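Local coordinates for ribose-5-phosphate isomerase RpiB (Thermotoga maritima, PDB 1O1X), which catalyses the interconversion of ribose 5-phosphate and ribulose 5-phosphate, as an isomerase of the LacAB/RpiB family, at the interface of chains A and B. Residues are numbered along the deposited sequence; one frame, centred on the assembly and turned at random. Chains: chain A/B, ribose-5-phosphate isomerase RpiB.

The interface of chains A and B. Residues chain A 54-55, 81-82, 85; chain B 94, 111, 148-149, 152.
A:Tyr54 reaches across to B:Asn111, B:Arg148 and B:Ile152 in this two-fold interface of an RpiB isomerase, a LacAB/RpiB family member, and illustrates how one aromatic side chain can pack between elements of a neighbouring subunit. The tyrosine starts helix 54-66, and its CG lies between the backbone N and the carbonyl carbon (chi1 58°), which points the ring at chain B, where helix 145-152 and the loop carrying B:Asn111 receive it. The arginine's aliphatic stem passes over one face of the ring toward its rim, B:Arg148 CB lying 3.7 Å from A:Tyr54 CE2; the stem runs extended from CG to NE and crosses the tyrosine at about a right angle. The CE1 edge of the ring faces B:Ile152, with A:Tyr54 CE1 3.9 Å from the isoleucine's terminal methyl CD1. On the same face as the arginine stem, A:Pro55 of the tyrosine's own chain sets its CD near the rim, and it presses its CG against B:Ile152 CG1 at 3.8 Å.

At the tip, the phenol OH of A:Tyr54 stands 3.2 Å from the amide oxygen OD1 of B:Asn111, a polar approach rather than an established hydrogen bond, with ring and amide planes turned 63° apart. A water molecule bridges the two chains: it lies 3.0 Å from A:Gly82 N, at the start of helix 81-87, and 3.1 Å from B:Asn111 OD1. A:Gly82 and B:Asn111 both probably line the ribulose 5-phosphate pocket, which would then draw on both subunits. The asparagine's ND2 rests against A:Leu81 CB. An alanine in place of A:Tyr54 would probably open a gap between B:Arg148 and B:Ile152, leaving the arginine stem and the B:Asn111 amide freer to turn. Beyond the tyrosine, A:Ile85 extends the apolar seam: its CG2 meets B:Ile152 CG2 at 3.9 Å, while CD1 touches B:Arg94 CB.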
# COMPACT_ATOMS: atom_id res chain seq x y z
N TYR A 54 -7.59 -14.46 17.68
CA TYR A 54 -7.69 -14.77 16.25
C TYR A 54 -7.50 -16.27 15.87
O TYR A 54 -8.20 -16.73 14.95
CB TYR A 54 -6.78 -13.83 15.37
CG TYR A 54 -5.30 -13.85 15.68
CD1 TYR A 54 -4.44 -14.81 15.13
CD2 TYR A 54 -4.74 -12.89 16.51
CE1 TYR A 54 -3.07 -14.84 15.46
CE2 TYR A 54 -3.37 -12.90 16.84
CZ TYR A 54 -2.53 -13.87 16.30
OH TYR A 54 -1.18 -13.85 16.63
N PRO A 55 -6.55 -17.02 16.45
CA PRO A 55 -6.38 -18.42 16.00
C PRO A 55 -7.65 -19.29 16.18
O PRO A 55 -7.85 -20.21 15.40
CB PRO A 55 -5.20 -18.94 16.86
CG PRO A 55 -4.46 -17.68 17.27
CD PRO A 55 -5.58 -16.67 17.52
N LEU A 81 -1.95 -10.19 9.80
CA LEU A 81 -0.76 -11.01 10.02
C LEU A 81 -1.07 -12.27 10.83
O LEU A 81 -0.67 -13.36 10.43
CB LEU A 81 0.32 -10.18 10.68
CG LEU A 81 0.88 -9.04 9.78
CD1 LEU A 81 1.80 -8.18 10.58
CD2 LEU A 81 1.56 -9.56 8.56
N GLY A 82 -1.77 -12.13 11.94
CA GLY A 82 -2.15 -13.25 12.79
C GLY A 82 -2.90 -14.33 12.06
O GLY A 82 -2.56 -15.50 12.17
N ILE A 85 -0.67 -16.21 9.51
CA ILE A 85 0.16 -17.18 10.21
C ILE A 85 -0.66 -18.39 10.67
O ILE A 85 -0.35 -19.52 10.36
CB ILE A 85 0.90 -16.53 11.38
CG1 ILE A 85 1.89 -15.44 10.89
CG2 ILE A 85 1.71 -17.55 12.16
CD1 ILE A 85 2.25 -14.44 11.94
N ARG B 94 6.62 -17.73 12.84
CA ARG B 94 5.64 -16.66 12.65
C ARG B 94 6.22 -15.72 11.59
O ARG B 94 7.02 -14.84 11.87
CB ARG B 94 5.35 -16.01 13.99
CG ARG B 94 4.61 -16.94 14.97
CD ARG B 94 4.32 -16.32 16.34
NE ARG B 94 5.57 -15.96 16.96
CZ ARG B 94 6.41 -16.79 17.57
NH1 ARG B 94 6.12 -18.06 17.75
NH2 ARG B 94 7.58 -16.33 17.97
N ASN B 111 2.78 -10.03 17.17
CA ASN B 111 2.87 -11.42 16.72
C ASN B 111 4.21 -12.09 17.05
O ASN B 111 4.40 -13.25 16.70
CB ASN B 111 2.57 -11.54 15.22
CG ASN B 111 1.27 -10.85 14.81
OD1 ASN B 111 0.15 -11.38 15.01
ND2 ASN B 111 1.40 -9.70 14.24
N ARG B 148 -2.27 -15.68 22.25
CA ARG B 148 -2.64 -15.82 20.84
C ARG B 148 -1.55 -16.51 20.06
O ARG B 148 -1.84 -17.41 19.29
CB ARG B 148 -2.94 -14.47 20.21
CG ARG B 148 -4.18 -13.89 20.83
CD ARG B 148 -4.31 -12.43 20.64
NE ARG B 148 -5.46 -11.91 21.39
CZ ARG B 148 -5.58 -10.66 21.72
NH1 ARG B 148 -4.64 -9.79 21.38
NH2 ARG B 148 -6.63 -10.27 22.42
N ILE B 149 -0.30 -16.13 20.31
CA ILE B 149 0.82 -16.77 19.64
C ILE B 149 0.98 -18.25 20.01
O ILE B 149 1.33 -19.11 19.15
CB ILE B 149 2.14 -15.95 19.62
CG1 ILE B 149 2.80 -15.83 20.95
CG2 ILE B 149 1.95 -14.57 18.95
CD1 ILE B 149 4.17 -15.21 20.80
N ILE B 152 -1.69 -20.30 18.11
CA ILE B 152 -1.34 -20.59 16.70
C ILE B 152 -0.78 -22.03 16.59
O ILE B 152 -1.06 -22.75 15.62
CB ILE B 152 -0.29 -19.58 16.18
CG1 ILE B 152 -0.91 -18.19 16.05
CG2 ILE B 152 0.29 -20.04 14.85
CD1 ILE B 152 0.10 -17.14 15.83
O HOH W 1 -2.30 -9.89 13.89